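PDB 4MFI: Sn-glycerol-3-phosphate ABC transporter substrate-binding protein UspB from Mycobacterium tuberculosis, which probably captures glycerophosphocholine outside the cell membrane and hands it to its ABC transporter for uptake. Local coordinates for residues A[221-233]-A[413-425]. Residues are numbered along the deposited sequence; the frame is centred on the assembly and turned at random.
Sequences YSDKWTLTLTEPA and FTNIQKRLQVILD
The amide oxygen of Q417 accepts a hydrogen bond from the backbone of the turn 228-231: T230 N lies 3.1 Å from Q417 OE1, tilted 32° from the carbonyl plane, with an N-H...O angle of 136°. L229 N comes even nearer, 2.9 Å from Q417 OE1. Glutamine suits this place because it is long enough to reach the turn and its amide both accepts, at OE1, and donates, through NE2 to a water that also meets T230 OG1; CG anti to the backbone N (chi1 -178°) aims the extended chain. Beside it, L227 lays CB against Q417 CD at 3.6 Å and sends CD1 between L420 CB and the Q421 amide. L229 CD1 rests against both I416 CG2 and L420 CD1, each 3.7 Å away, and L229 CD2 lies over one face of the F413 ring; buried L229 O has no partner. The contact thus fastens a two-stranded hairpin, closed by a type II' turn from D223 to T226, and the type I turn after it to the C-terminal helix 409-427 of this periplasmic-binding-protein fold. Helix 391-405 backs the same apolar side, I394 touching I416 and I402 touching F413. At the far end L424 CD1 meets W225 CE3 obliquely at 3.7 Å, and the indole packs edge-to-face with Y383. Two waters bridge Q421 to the hairpin, one from NE2 to W225 O, the other from OE1 to L227 N.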
loop_
_atom_site.group_PDB
_atom_site.type_symbol
_atom_site.label_atom_id
_atom_site.label_comp_id
_atom_site.label_asym_id
_atom_site.label_seq_id
_atom_site.Cartn_x
_atom_site.Cartn_y
_atom_site.Cartn_z
ATOM N N TYR A 221 -9.861 4.887 11.432
ATOM C CA TYR A 221 -10.659 5.887 10.726
ATOM C C TYR A 221 -12.115 5.437 10.663
ATOM O O TYR A 221 -13.041 6.257 10.670
ATOM C CB TYR A 221 -10.150 6.076 9.302
ATOM C CG TYR A 221 -8.701 6.473 9.172
ATOM C CD1 TYR A 221 -8.087 7.312 10.101
ATOM C CD2 TYR A 221 -7.945 6.032 8.088
ATOM C CE1 TYR A 221 -6.753 7.683 9.958
ATOM C CE2 TYR A 221 -6.612 6.387 7.947
ATOM C CZ TYR A 221 -6.026 7.226 8.877
ATOM O OH TYR A 221 -4.705 7.599 8.748
ATOM N N SER A 222 -12.309 4.127 10.557
ATOM C CA SER A 222 -13.639 3.539 10.477
ATOM C C SER A 222 -13.562 2.079 10.889
ATOM O O SER A 222 -12.488 1.468 10.854
ATOM C CB SER A 222 -14.218 3.669 9.060
ATOM O OG SER A 222 -13.387 3.040 8.093
ATOM N N ASP A 223 -14.707 1.551 11.303
ATOM C CA ASP A 223 -14.906 0.137 11.575
ATOM C C ASP A 223 -15.965 -0.284 10.562
ATOM O O ASP A 223 -17.154 0.028 10.713
ATOM C CB ASP A 223 -15.419 -0.042 13.001
ATOM C CG ASP A 223 -15.553 -1.494 13.405
ATOM O OD1 ASP A 223 -15.234 -2.385 12.587
ATOM O OD2 ASP A 223 -15.970 -1.738 14.562
ATOM N N LYS A 224 -15.522 -0.961 9.506
ATOM C CA LYS A 224 -16.357 -1.167 8.321
ATOM C C LYS A 224 -16.905 0.187 7.840
ATOM O O LYS A 224 -16.121 1.112 7.629
ATOM C CB LYS A 224 -17.456 -2.197 8.593
ATOM C CG LYS A 224 -16.928 -3.477 9.222
ATOM C CD LYS A 224 -15.891 -4.143 8.344
ATOM C CE LYS A 224 -15.316 -5.378 9.030
ATOM N NZ LYS A 224 -16.392 -6.296 9.503
ATOM N N TRP A 225 -18.223 0.321 7.687
ATOM C CA TRP A 225 -18.804 1.572 7.183
ATOM C C TRP A 225 -19.065 2.632 8.247
ATOM O O TRP A 225 -19.528 3.733 7.935
ATOM C CB TRP A 225 -20.111 1.303 6.434
ATOM C CG TRP A 225 -19.935 0.450 5.234
ATOM C CD1 TRP A 225 -20.466 -0.793 5.024
ATOM C CD2 TRP A 225 -19.172 0.765 4.059
ATOM N NE1 TRP A 225 -20.082 -1.268 3.791
ATOM C CE2 TRP A 225 -19.282 -0.334 3.182
ATOM C CE3 TRP A 225 -18.389 1.858 3.674
ATOM C CZ2 TRP A 225 -18.653 -0.361 1.936
ATOM C CZ3 TRP A 225 -17.767 1.832 2.439
ATOM C CH2 TRP A 225 -17.901 0.728 1.584
ATOM N N THR A 226 -18.769 2.303 9.499
ATOM C CA THR A 226 -19.039 3.198 10.615
ATOM C C THR A 226 -17.801 4.029 10.929
ATOM O O THR A 226 -16.762 3.498 11.322
ATOM C CB THR A 226 -19.512 2.380 11.831
ATOM O OG1 THR A 226 -20.730 1.705 11.482
ATOM C CG2 THR A 226 -19.744 3.269 13.046
ATOM N N LEU A 227 -17.907 5.336 10.723
ATOM C CA LEU A 227 -16.769 6.222 10.939
ATOM C C LEU A 227 -16.437 6.330 12.425
ATOM O O LEU A 227 -17.334 6.382 13.278
ATOM C CB LEU A 227 -17.040 7.590 10.320
ATOM C CG LEU A 227 -17.320 7.574 8.810
ATOM C CD1 LEU A 227 -17.657 8.964 8.312
ATOM C CD2 LEU A 227 -16.144 7.014 8.037
ATOM N N THR A 228 -15.145 6.333 12.738
ATOM C CA THR A 228 -14.695 6.275 14.130
ATOM C C THR A 228 -13.576 7.279 14.408
ATOM O O THR A 228 -12.809 7.114 15.356
ATOM C CB THR A 228 -14.244 4.842 14.538
ATOM O OG1 THR A 228 -13.238 4.358 13.638
ATOM C CG2 THR A 228 -15.415 3.875 14.523
ATOM N N LEU A 229 -13.485 8.320 13.586
ATOM C CA LEU A 229 -12.488 9.363 13.796
ATOM C C LEU A 229 -12.684 10.095 15.123
ATOM O O LEU A 229 -11.722 10.592 15.710
ATOM C CB LEU A 229 -12.520 10.372 12.649
ATOM C CG LEU A 229 -11.898 9.907 11.339
ATOM C CD1 LEU A 229 -12.327 10.810 10.215
ATOM C CD2 LEU A 229 -10.378 9.902 11.441
ATOM N N THR A 230 -13.924 10.170 15.599
ATOM C CA THR A 230 -14.190 10.918 16.824
ATOM C C THR A 230 -14.240 10.037 18.068
ATOM O O THR A 230 -14.546 10.521 19.166
ATOM C CB THR A 230 -15.494 11.715 16.718
ATOM O OG1 THR A 230 -16.571 10.825 16.395
ATOM C CG2 THR A 230 -15.373 12.787 15.632
ATOM N N GLU A 231 -13.956 8.745 17.907
ATOM C CA GLU A 231 -13.901 7.853 19.061
ATOM C C GLU A 231 -12.659 8.160 19.892
ATOM O O GLU A 231 -11.640 8.584 19.347
ATOM C CB GLU A 231 -13.923 6.387 18.617
ATOM C CG GLU A 231 -15.214 5.978 17.894
ATOM C CD GLU A 231 -16.460 6.164 18.741
ATOM O OE1 GLU A 231 -16.382 5.957 19.965
ATOM O OE2 GLU A 231 -17.531 6.510 18.181
ATOM N N PRO A 232 -12.741 7.960 21.218
ATOM C CA PRO A 232 -11.639 8.377 22.093
ATOM C C PRO A 232 -10.268 7.805 21.721
ATOM O O PRO A 232 -9.281 8.539 21.801
ATOM C CB PRO A 232 -12.076 7.864 23.469
ATOM C CG PRO A 232 -13.562 7.831 23.399
ATOM C CD PRO A 232 -13.908 7.484 21.983
ATOM N N ALA A 233 -10.189 6.539 21.316
ATOM C CA ALA A 233 -8.885 5.967 20.987
ATOM C C ALA A 233 -8.270 6.623 19.750
ATOM O O ALA A 233 -7.056 6.820 19.679
ATOM C CB ALA A 233 -8.975 4.462 20.814
ATOM N N PHE A 413 -10.744 16.248 13.488
ATOM C CA PHE A 413 -11.349 14.936 13.256
ATOM C C PHE A 413 -12.882 14.998 13.194
ATOM O O PHE A 413 -13.504 14.269 12.420
ATOM C CB PHE A 413 -10.899 13.912 14.307
ATOM C CG PHE A 413 -9.491 13.390 14.105
ATOM C CD1 PHE A 413 -8.649 13.933 13.142
ATOM C CD2 PHE A 413 -9.023 12.329 14.869
ATOM C CE1 PHE A 413 -7.357 13.432 12.961
ATOM C CE2 PHE A 413 -7.742 11.828 14.701
ATOM C CZ PHE A 413 -6.903 12.377 13.744
ATOM N N THR A 414 -13.488 15.868 14.000
ATOM C CA THR A 414 -14.940 16.026 13.987
ATOM C C THR A 414 -15.432 16.607 12.664
ATOM O O THR A 414 -16.401 16.104 12.085
ATOM C CB THR A 414 -15.414 16.896 15.168
ATOM O OG1 THR A 414 -15.023 16.272 16.400
ATOM C CG2 THR A 414 -16.923 17.082 15.146
ATOM N N ASN A 415 -14.764 17.655 12.184
ATOM C CA ASN A 415 -15.099 18.268 10.893
ATOM C C ASN A 415 -14.930 17.267 9.765
ATOM O O ASN A 415 -15.781 17.148 8.884
ATOM C CB ASN A 415 -14.235 19.520 10.616
ATOM C CG ASN A 415 -14.322 20.011 9.146
ATOM O OD1 ASN A 415 -15.244 20.748 8.783
ATOM N ND2 ASN A 415 -13.347 19.621 8.311
ATOM N N ILE A 416 -13.812 16.554 9.787
ATOM C CA ILE A 416 -13.544 15.576 8.744
ATOM C C ILE A 416 -14.582 14.467 8.760
ATOM O O ILE A 416 -15.087 14.077 7.703
ATOM C CB ILE A 416 -12.135 15.008 8.863
ATOM C CG1 ILE A 416 -11.126 16.074 8.444
ATOM C CG2 ILE A 416 -11.981 13.755 8.013
ATOM C CD1 ILE A 416 -9.722 15.698 8.765
ATOM N N GLN A 417 -14.925 13.968 9.949
ATOM C CA GLN A 417 -15.920 12.898 10.022
ATOM C C GLN A 417 -17.271 13.328 9.444
ATOM O O GLN A 417 -17.922 12.551 8.746
ATOM C CB GLN A 417 -16.080 12.348 11.447
ATOM C CG GLN A 417 -17.092 11.206 11.510
ATOM C CD GLN A 417 -16.904 10.277 12.696
ATOM O OE1 GLN A 417 -15.786 9.978 13.097
ATOM N NE2 GLN A 417 -18.008 9.781 13.234
ATOM N N LYS A 418 -17.689 14.562 9.718
ATOM C CA LYS A 418 -18.943 15.063 9.157
ATOM C C LYS A 418 -18.893 15.110 7.630
ATOM O O LYS A 418 -19.845 14.712 6.950
ATOM C CB LYS A 418 -19.272 16.451 9.719
ATOM C CG LYS A 418 -19.680 16.444 11.181
ATOM C CD LYS A 418 -19.866 17.859 11.719
ATOM C CE LYS A 418 -20.596 17.853 13.058
ATOM N NZ LYS A 418 -19.983 16.937 14.056
ATOM N N ARG A 419 -17.775 15.580 7.086
ATOM C CA ARG A 419 -17.619 15.646 5.632
ATOM C C ARG A 419 -17.589 14.262 4.999
ATOM O O ARG A 419 -18.206 14.033 3.954
ATOM C CB ARG A 419 -16.368 16.450 5.267
ATOM C CG ARG A 419 -16.560 17.939 5.585
ATOM C CD ARG A 419 -15.279 18.706 5.607
ATOM N NE ARG A 419 -14.560 18.601 4.349
ATOM C CZ ARG A 419 -13.238 18.528 4.267
ATOM N NH1 ARG A 419 -12.656 18.432 3.086
ATOM N NH2 ARG A 419 -12.499 18.539 5.374
ATOM N N LEU A 420 -16.865 13.350 5.630
ATOM C CA LEU A 420 -16.774 11.977 5.135
ATOM C C LEU A 420 -18.125 11.267 5.192
ATOM O O LEU A 420 -18.459 10.482 4.302
ATOM C CB LEU A 420 -15.737 11.183 5.932
ATOM C CG LEU A 420 -14.272 11.621 5.798
ATOM C CD1 LEU A 420 -13.388 10.714 6.651
ATOM C CD2 LEU A 420 -13.812 11.610 4.352
ATOM N N GLN A 421 -18.905 11.533 6.241
ATOM C CA GLN A 421 -20.215 10.904 6.384
ATOM C C GLN A 421 -21.130 11.312 5.230
ATOM O O GLN A 421 -21.817 10.473 4.640
ATOM C CB GLN A 421 -20.859 11.285 7.720
ATOM C CG GLN A 421 -22.116 10.480 8.018
ATOM C CD GLN A 421 -21.795 9.046 8.339
ATOM O OE1 GLN A 421 -21.049 8.769 9.277
ATOM N NE2 GLN A 421 -22.352 8.118 7.562
ATOM N N VAL A 422 -21.130 12.604 4.907
ATOM C CA VAL A 422 -21.935 13.108 3.799
ATOM C C VAL A 422 -21.521 12.458 2.477
ATOM O O VAL A 422 -22.371 12.001 1.710
ATOM C CB VAL A 422 -21.857 14.644 3.717
ATOM C CG1 VAL A 422 -22.458 15.150 2.416
ATOM C CG2 VAL A 422 -22.573 15.266 4.902
ATOM N N ILE A 423 -20.217 12.381 2.224
ATOM C CA ILE A 423 -19.733 11.778 0.979
ATOM C C ILE A 423 -20.079 10.287 0.915
ATOM O O ILE A 423 -20.554 9.793 -0.106
ATOM C CB ILE A 423 -18.213 11.994 0.803
ATOM C CG1 ILE A 423 -17.924 13.475 0.531
ATOM C CG2 ILE A 423 -17.665 11.136 -0.352
ATOM C CD1 ILE A 423 -16.465 13.848 0.674
ATOM N N LEU A 424 -19.848 9.577 2.012
ATOM C CA LEU A 424 -20.154 8.153 2.074
ATOM C C LEU A 424 -21.634 7.885 1.794
ATOM O O LEU A 424 -21.980 7.025 0.978
ATOM C CB LEU A 424 -19.787 7.611 3.458
ATOM C CG LEU A 424 -19.933 6.102 3.631
ATOM C CD1 LEU A 424 -18.913 5.366 2.755
ATOM C CD2 LEU A 424 -19.765 5.736 5.100
ATOM N N ASP A 425 -22.511 8.629 2.463
ATOM C CA ASP A 425 -23.947 8.410 2.313
ATOM C C ASP A 425 -24.466 8.815 0.932
ATOM O O ASP A 425 -25.453 8.247 0.445
ATOM C CB ASP A 425 -24.725 9.137 3.413
ATOM C CG ASP A 425 -24.461 8.566 4.789
ATOM O OD1 ASP A 425 -24.005 7.407 4.869
ATOM O OD2 ASP A 425 -24.705 9.273 5.789
HETATM O O HOH W 1 -21.866 5.139 8.256
HETATM O O HOH W 2 -20.536 6.519 10.561
HETATM O O HOH W 3 -17.005 8.387 15.862
#